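Local coordinates for protein ribonuclease J (Methanolobus psychrophilus R15, PDB 5HAB) that probably degrades RNA as an exoribonuclease of the metallo-beta-lactamase/beta-CASP family, and is here an engineered mutant held in complex with RNA, at residues A117-T131 against V146-L159. The protein carries 1 engineered substitution. Sequence-based numbering, arbitrary orientation.
Sequences AHRYAAPIIATPYTT and VKNNIVALKAGETL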
ATOM      1  N   ALA B 117      24.791   9.479  30.027  1.00 28.34           N
ATOM      2  CA  ALA B 117      25.968  10.343  29.940  1.00 43.66           C
ATOM      3  C   ALA B 117      26.731  10.449  31.268  1.00 55.17           C
ATOM      4  O   ALA B 117      27.957  10.589  31.275  1.00 41.34           O
ATOM      5  CB  ALA B 117      25.575  11.724  29.463  1.00 31.24           C
ATOM      6  N   HIS B 118      26.015  10.354  32.385  1.00 48.26           N
ATOM      7  CA  HIS B 118      26.616  10.589  33.697  1.00 51.79           C
ATOM      8  C   HIS B 118      27.564   9.471  34.125  1.00 53.30           C
ATOM      9  O   HIS B 118      28.259   9.598  35.131  1.00 59.96           O
ATOM     10  CB  HIS B 118      25.530  10.783  34.763  1.00 47.27           C
ATOM     11  CG  HIS B 118      24.667   9.580  34.980  1.00 49.74           C
ATOM     12  ND1 HIS B 118      25.098   8.467  35.668  1.00 50.33           N
ATOM     13  CD2 HIS B 118      23.388   9.324  34.615  1.00 58.31           C
ATOM     14  CE1 HIS B 118      24.128   7.571  35.705  1.00 61.44           C
ATOM     15  NE2 HIS B 118      23.078   8.067  35.075  1.00 56.87           N
ATOM     16  N   ARG B 119      27.572   8.369  33.381  1.00 52.63           N
ATOM     17  CA  ARG B 119      28.457   7.249  33.688  1.00 48.22           C
ATOM     18  C   ARG B 119      29.827   7.380  33.032  1.00 51.37           C
ATOM     19  O   ARG B 119      30.736   6.607  33.325  1.00 63.59           O
ATOM     20  CB  ARG B 119      27.811   5.930  33.272  1.00 33.82           C
ATOM     21  CG  ARG B 119      26.734   5.480  34.229  1.00 50.07           C
ATOM     22  CD  ARG B 119      26.261   4.076  33.930  1.00 48.77           C
ATOM     23  NE  ARG B 119      25.076   3.772  34.719  1.00 50.87           N
ATOM     24  CZ  ARG B 119      23.835   3.898  34.267  1.00 75.48           C
ATOM     25  NH1 ARG B 119      23.626   4.337  33.032  1.00 70.94           N
ATOM     26  NH2 ARG B 119      22.806   3.603  35.049  1.00 67.01           N
ATOM     27  N   TYR B 120      29.973   8.354  32.141  1.00 53.95           N
ATOM     28  CA  TYR B 120      31.243   8.559  31.455  1.00 44.16           C
ATOM     29  C   TYR B 120      31.958   9.785  32.009  1.00 51.38           C
ATOM     30  O   TYR B 120      31.334  10.813  32.275  1.00 44.85           O
ATOM     31  CB  TYR B 120      31.031   8.695  29.944  1.00 48.32           C
ATOM     32  CG  TYR B 120      30.424   7.465  29.315  1.00 45.05           C
ATOM     33  CD1 TYR B 120      31.223   6.407  28.894  1.00 41.70           C
ATOM     34  CD2 TYR B 120      29.049   7.347  29.166  1.00 43.09           C
ATOM     35  CE1 TYR B 120      30.668   5.274  28.328  1.00 37.01           C
ATOM     36  CE2 TYR B 120      28.485   6.219  28.605  1.00 39.28           C
ATOM     37  CZ  TYR B 120      29.296   5.187  28.187  1.00 43.70           C
ATOM     38  OH  TYR B 120      28.725   4.068  27.628  1.00 43.94           O
ATOM     39  N   ALA B 121      33.269   9.658  32.190  1.00 62.09           N
ATOM     40  CA  ALA B 121      34.097  10.760  32.661  1.00 61.59           C
ATOM     41  C   ALA B 121      34.535  11.617  31.479  1.00 63.79           C
ATOM     42  O   ALA B 121      35.710  11.640  31.105  1.00 48.73           O
ATOM     43  CB  ALA B 121      35.301  10.235  33.426  1.00 65.58           C
ATOM     44  N   ALA B 122      33.569  12.306  30.882  1.00 61.52           N
ATOM     45  CA  ALA B 122      33.810  13.069  29.666  1.00 46.06           C
ATOM     46  C   ALA B 122      32.863  14.262  29.580  1.00 33.56           C
ATOM     47  O   ALA B 122      31.736  14.199  30.068  1.00 37.23           O
ATOM     48  CB  ALA B 122      33.658  12.168  28.436  1.00 40.30           C
ATOM     49  N   PRO B 123      33.333  15.367  28.989  1.00 38.10           N
ATOM     50  CA  PRO B 123      32.474  16.523  28.720  1.00 42.90           C
ATOM     51  C   PRO B 123      31.555  16.273  27.526  1.00 55.14           C
ATOM     52  O   PRO B 123      31.869  15.443  26.672  1.00 41.67           O
ATOM     53  CB  PRO B 123      33.474  17.629  28.404  1.00 37.58           C
ATOM     54  CG  PRO B 123      34.597  16.900  27.761  1.00 29.09           C
ATOM     55  CD  PRO B 123      34.694  15.568  28.462  1.00 32.94           C
ATOM     56  N   ILE B 124      30.442  16.993  27.463  1.00 50.78           N
ATOM     57  CA  ILE B 124      29.543  16.926  26.320  1.00 34.58           C
ATOM     58  C   ILE B 124      29.822  18.108  25.407  1.00 51.75           C
ATOM     59  O   ILE B 124      29.782  19.247  25.850  1.00 56.20           O
ATOM     60  CB  ILE B 124      28.081  16.911  26.774  1.00 42.96           C
ATOM     61  CG1 ILE B 124      27.797  15.656  27.601  1.00 27.23           C
ATOM     62  CG2 ILE B 124      27.155  16.994  25.572  1.00 44.57           C
ATOM     63  CD1 ILE B 124      26.431  15.645  28.243  1.00 29.76           C
ATOM     64  N   ILE B 125      30.110  17.849  24.137  1.00 36.07           N
ATOM     65  CA  ILE B 125      30.438  18.929  23.216  1.00 41.94           C
ATOM     66  C   ILE B 125      29.280  19.131  22.248  1.00 60.45           C
ATOM     67  O   ILE B 125      28.781  18.170  21.655  1.00 39.31           O
ATOM     68  CB  ILE B 125      31.737  18.649  22.455  1.00 39.48           C
ATOM     69  CG1 ILE B 125      32.865  18.294  23.425  1.00 50.62           C
ATOM     70  CG2 ILE B 125      32.117  19.851  21.600  1.00 43.82           C
ATOM     71  CD1 ILE B 125      34.082  17.700  22.745  1.00 50.43           C
ATOM     72  N   ALA B 126      28.844  20.377  22.092  1.00 50.09           N
ATOM     73  CA  ALA B 126      27.680  20.648  21.253  1.00 44.82           C
ATOM     74  C   ALA B 126      27.595  22.111  20.840  1.00 51.12           C
ATOM     75  O   ALA B 126      28.356  22.949  21.319  1.00 61.30           O
ATOM     76  CB  ALA B 126      26.403  20.231  21.978  1.00 39.68           C
ATOM     77  N   THR B 127      26.678  22.408  19.927  1.00 39.43           N
ATOM     78  CA  THR B 127      26.432  23.781  19.508  1.00 42.51           C
ATOM     79  C   THR B 127      25.699  24.544  20.610  1.00 41.65           C
ATOM     80  O   THR B 127      25.023  23.926  21.436  1.00 41.46           O
ATOM     81  CB  THR B 127      25.605  23.825  18.209  1.00 44.35           C
ATOM     82  OG1 THR B 127      24.341  23.183  18.425  1.00 42.04           O
ATOM     83  CG2 THR B 127      26.354  23.142  17.076  1.00 38.93           C
ATOM     84  N   PRO B 128      25.821  25.885  20.618  1.00 45.24           N
ATOM     85  CA  PRO B 128      25.177  26.743  21.621  1.00 37.86           C
ATOM     86  C   PRO B 128      23.724  26.386  21.919  1.00 49.85           C
ATOM     87  O   PRO B 128      23.380  26.183  23.086  1.00 53.01           O
ATOM     88  CB  PRO B 128      25.275  28.131  20.987  1.00 40.74           C
ATOM     89  CG  PRO B 128      26.567  28.083  20.245  1.00 46.14           C
ATOM     90  CD  PRO B 128      26.705  26.666  19.730  1.00 49.41           C
ATOM     91  N   TYR B 129      22.889  26.301  20.888  1.00 51.29           N
ATOM     92  CA  TYR B 129      21.485  25.961  21.092  1.00 49.78           C
ATOM     93  C   TYR B 129      21.344  24.564  21.697  1.00 39.08           C
ATOM     94  O   TYR B 129      20.612  24.357  22.678  1.00 49.96           O
ATOM     95  CB  TYR B 129      20.712  26.053  19.773  1.00 52.53           C
ATOM     96  CG  TYR B 129      19.223  25.840  19.931  1.00 55.73           C
ATOM     97  CD1 TYR B 129      18.451  26.721  20.677  1.00 56.18           C
ATOM     98  CD2 TYR B 129      18.590  24.758  19.336  1.00 39.94           C
ATOM     99  CE1 TYR B 129      17.091  26.527  20.829  1.00 51.30           C
ATOM    100  CE2 TYR B 129      17.228  24.560  19.478  1.00 42.35           C
ATOM    101  CZ  TYR B 129      16.484  25.445  20.227  1.00 53.31           C
ATOM    102  OH  TYR B 129      15.127  25.248  20.376  1.00 45.75           O
ATOM    103  N   THR B 130      22.065  23.613  21.110  1.00 40.94           N
ATOM    104  CA  THR B 130      22.075  22.242  21.602  1.00 50.53           C
ATOM    105  C   THR B 130      22.538  22.181  23.050  1.00 39.40           C
ATOM    106  O   THR B 130      21.918  21.506  23.877  1.00 36.78           O
ATOM    107  CB  THR B 130      22.996  21.343  20.765  1.00 42.91           C
ATOM    108  OG1 THR B 130      22.722  21.532  19.373  1.00 44.76           O
ATOM    109  CG2 THR B 130      22.786  19.887  21.135  1.00 30.96           C
ATOM    110  N   THR B 131      23.625  22.888  23.350  1.00 33.28           N
ATOM    111  CA  THR B 131      24.153  22.918  24.711  1.00 58.16           C
ATOM    112  C   THR B 131      23.106  23.451  25.669  1.00 43.94           C
ATOM    113  O   THR B 131      22.927  22.910  26.753  1.00 47.61           O
ATOM    114  CB  THR B 131      25.414  23.798  24.837  1.00 47.57           C
ATOM    115  OG1 THR B 131      25.101  25.138  24.439  1.00 63.86           O
ATOM    116  CG2 THR B 131      26.554  23.264  23.978  1.00 26.10           C
ATOM    117  N   VAL B 146      25.558  13.836  39.269  1.00 44.06           N
ATOM    118  CA  VAL B 146      26.727  14.150  38.453  1.00 52.12           C
ATOM    119  C   VAL B 146      26.324  14.722  37.091  1.00 62.22           C
ATOM    120  O   VAL B 146      25.557  14.109  36.350  1.00 61.93           O
ATOM    121  CB  VAL B 146      27.625  12.908  38.282  1.00 67.20           C
ATOM    122  CG1 VAL B 146      26.774  11.655  38.093  1.00 69.83           C
ATOM    123  CG2 VAL B 146      28.582  13.097  37.109  1.00 58.69           C
ATOM    124  N   LYS B 147      26.844  15.906  36.775  1.00 53.84           N
ATOM    125  CA  LYS B 147      26.572  16.559  35.499  1.00 52.07           C
ATOM    126  C   LYS B 147      27.854  16.750  34.698  1.00 59.08           C
ATOM    127  O   LYS B 147      28.793  17.384  35.180  1.00 70.84           O
ATOM    128  CB  LYS B 147      25.915  17.925  35.709  1.00 52.00           C
ATOM    129  CG  LYS B 147      24.643  17.919  36.527  1.00 55.06           C
ATOM    130  CD  LYS B 147      24.179  19.347  36.776  1.00 60.46           C
ATOM    131  CE  LYS B 147      22.975  19.393  37.699  1.00 74.32           C
ATOM    132  NZ  LYS B 147      22.615  20.793  38.060  1.00 76.66           N
ATOM    133  N   ASN B 148      27.900  16.211  33.484  1.00 50.30           N
ATOM    134  CA  ASN B 148      29.062  16.412  32.626  1.00 47.27           C
ATOM    135  C   ASN B 148      29.140  17.902  32.302  1.00 42.85           C
ATOM    136  O   ASN B 148      28.109  18.541  32.094  1.00 54.69           O
ATOM    137  CB  ASN B 148      28.948  15.584  31.340  1.00 45.57           C
ATOM    138  CG  ASN B 148      28.670  14.110  31.608  1.00 54.96           C
ATOM    139  OD1 ASN B 148      27.618  13.747  32.142  1.00 48.85           O
ATOM    140  ND2 ASN B 148      29.612  13.251  31.224  1.00 39.66           N
ATOM    141  N   ASN B 149      30.343  18.462  32.243  1.00 41.83           N
ATOM    142  CA  ASN B 149      30.466  19.843  31.788  1.00 70.19           C
ATOM    143  C   ASN B 149      30.155  19.888  30.299  1.00 59.92           C
ATOM    144  O   ASN B 149      30.448  18.944  29.564  1.00 42.38           O
ATOM    145  CB  ASN B 149      31.855  20.432  32.086  1.00 42.42           C
ATOM    146  CG  ASN B 149      32.978  19.658  31.434  1.00 53.12           C
ATOM    147  OD1 ASN B 149      33.108  18.449  31.630  1.00 55.22           O
ATOM    148  ND2 ASN B 149      33.804  20.354  30.654  1.00 50.25           N
ATOM    149  N   ILE B 150      29.585  20.994  29.847  1.00 53.37           N
ATOM    150  CA  ILE B 150      29.225  21.102  28.449  1.00 39.52           C
ATOM    151  C   ILE B 150      30.015  22.203  27.774  1.00 50.97           C
ATOM    152  O   ILE B 150      30.031  23.353  28.216  1.00 56.46           O
ATOM    153  CB  ILE B 150      27.721  21.322  28.278  1.00 55.83           C
ATOM    154  CG1 ILE B 150      26.951  20.217  28.996  1.00 46.89           C
ATOM    155  CG2 ILE B 150      27.361  21.329  26.807  1.00 37.80           C
ATOM    156  CD1 ILE B 150      25.481  20.478  29.100  1.00 45.07           C
ATOM    157  N   VAL B 151      30.672  21.827  26.688  1.00 39.51           N
ATOM    158  CA  VAL B 151      31.483  22.740  25.920  1.00 42.74           C
ATOM    159  C   VAL B 151      30.707  23.129  24.671  1.00 62.01           C
ATOM    160  O   VAL B 151      30.237  22.276  23.899  1.00 50.98           O
ATOM    161  CB  VAL B 151      32.835  22.111  25.566  1.00 47.25           C
ATOM    162  CG1 VAL B 151      33.729  23.122  24.865  1.00 43.45           C
ATOM    163  CG2 VAL B 151      33.498  21.560  26.821  1.00 49.32           C
ATOM    164  N   ALA B 152      30.560  24.434  24.493  1.00 47.06           N
ATOM    165  CA  ALA B 152      29.886  24.961  23.332  1.00 33.69           C
ATOM    166  C   ALA B 152      30.881  25.078  22.192  1.00 54.43           C
ATOM    167  O   ALA B 152      31.868  25.808  22.283  1.00 58.85           O
ATOM    168  CB  ALA B 152      29.253  26.309  23.645  1.00 40.23           C
ATOM    169  N   LEU B 153      30.612  24.348  21.118  1.00 48.09           N
ATOM    170  CA  LEU B 153      31.444  24.416  19.934  1.00 47.08           C
ATOM    171  C   LEU B 153      30.563  24.811  18.755  1.00 55.43           C
ATOM    172  O   LEU B 153      29.532  24.187  18.501  1.00 57.94           O
ATOM    173  CB  LEU B 153      32.141  23.077  19.684  1.00 39.59           C
ATOM    174  CG  LEU B 153      33.219  23.100  18.603  1.00 48.18           C
ATOM    175  CD1 LEU B 153      34.335  24.046  19.013  1.00 46.23           C
ATOM    176  CD2 LEU B 153      33.754  21.701  18.345  1.00 40.67           C
ATOM    177  N   LYS B 154      30.953  25.872  18.058  1.00 54.10           N
ATOM    178  CA  LYS B 154      30.151  26.390  16.959  1.00 40.79           C
ATOM    179  C   LYS B 154      30.552  25.740  15.645  1.00 60.53           C
ATOM    180  O   LYS B 154      31.674  25.247  15.494  1.00 43.45           O
ATOM    181  CB  LYS B 154      30.289  27.911  16.851  1.00 46.77           C
ATOM    182  CG  LYS B 154      29.571  28.689  17.945  1.00 59.35           C
ATOM    183  CD  LYS B 154      29.756  30.192  17.765  1.00 57.12           C
ATOM    184  CE  LYS B 154      29.284  30.960  18.992  1.00 71.86           C
ATOM    185  NZ  LYS B 154      29.389  32.436  18.807  1.00 77.49           N
ATOM    186  N   ALA B 155      29.629  25.754  14.691  1.00 43.01           N
ATOM    187  CA  ALA B 155      29.930  25.297  13.349  1.00 45.55           C
ATOM    188  C   ALA B 155      31.092  26.115  12.806  1.00 39.68           C
ATOM    189  O   ALA B 155      31.093  27.340  12.897  1.00 53.33           O
ATOM    190  CB  ALA B 155      28.714  25.427  12.458  1.00 43.16           C
ATOM    191  N   GLY B 156      32.086  25.430  12.259  1.00 44.25           N
ATOM    192  CA  GLY B 156      33.261  26.096  11.732  1.00 55.15           C
ATOM    193  C   GLY B 156      34.439  26.090  12.690  1.00 46.43           C
ATOM    194  O   GLY B 156      35.570  26.349  12.282  1.00 52.66           O
ATOM    195  N   GLU B 157      34.178  25.785  13.959  1.00 47.26           N
ATOM    196  CA  GLU B 157      35.224  25.776  14.983  1.00 61.08           C
ATOM    197  C   GLU B 157      35.809  24.379  15.217  1.00 66.64           C
ATOM    198  O   GLU B 157      35.150  23.367  14.972  1.00 63.98           O
ATOM    199  CB  GLU B 157      34.681  26.326  16.306  1.00 44.18           C
ATOM    200  CG  GLU B 157      34.243  27.780  16.256  1.00 58.24           C
ATOM    201  CD  GLU B 157      33.769  28.293  17.605  1.00 58.99           C
ATOM    202  OE1 GLU B 157      33.286  27.477  18.419  1.00 58.77           O
ATOM    203  OE2 GLU B 157      33.881  29.511  17.854  1.00 69.46           O
ATOM    204  N   THR B 158      37.048  24.338  15.700  1.00 60.09           N
ATOM    205  CA  THR B 158      37.734  23.084  16.000  1.00 46.33           C
ATOM    206  C   THR B 158      38.177  23.060  17.465  1.00 42.51           C
ATOM    207  O   THR B 158      38.488  24.100  18.041  1.00 52.91           O
ATOM    208  CB  THR B 158      38.951  22.887  15.076  1.00 52.44           C
ATOM    209  OG1 THR B 158      38.537  23.037  13.714  1.00 60.87           O
ATOM    210  CG2 THR B 158      39.557  21.504  15.253  1.00 55.07           C
ATOM    211  N   LEU B 159      38.196  21.870  18.059  1.00 52.46           N
ATOM    212  CA  LEU B 159      38.556  21.692  19.465  1.00 50.65           C
ATOM    213  C   LEU B 159      39.538  20.539  19.646  1.00 54.49           C
ATOM    214  O   LEU B 159      39.297  19.444  19.152  1.00 50.95           O
ATOM    215  CB  LEU B 159      37.301  21.439  20.299  1.00 42.03           C
ATOM    216  CG  LEU B 159      37.482  21.181  21.795  1.00 51.88           C
ATOM    217  CD1 LEU B 159      38.024  22.411  22.503  1.00 56.74           C
ATOM    218  CD2 LEU B 159      36.165  20.734  22.409  1.00 34.67           C
TER
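Asn148 ND2 gives a straight bond to Ala122 O (2.6 Å), in the amide plane, in the loop before strand 124-126. CG lies beside its backbone N (chi1 -53°), which turns the amide onto that loop. ND2 also bonds Ala117 O (3.1 Å) from above the carbonyl plane; Tyr120 N comes to that oxygen from the opposite face. A third, weak bond goes to Tyr120 O. Beyond it, strands 124-126 and 150-152 pair in parallel, from Ile124 N to Asn149 O (2.9 Å) through to Leu153 N to Ala126 O (2.7 Å). Both faces hold buried side chains. On one, Thr131 CG2 of helix 128-138 slides past Ile150 CG2 (3.5 Å). On the other, Ile125 CG2 lies alongside Leu153 CB (3.8 Å) and Ile125 CD1 meets Leu159 CD2 (3.7 Å); Phe169 covers both Ile125 and Leu153. The solvent side has fewer contacts. Exposed Val146 touches His118 CB through CG1, and exposed Lys154 crosses Pro128 on its aliphatic part. This is a beta-alpha-beta unit at the edge of a metallo-beta-lactamase sheet. Backbone bonds set the strand register, while one amide nitrogen ties Ala117 O and Ala122 O to the residues just before edge strand 150-152.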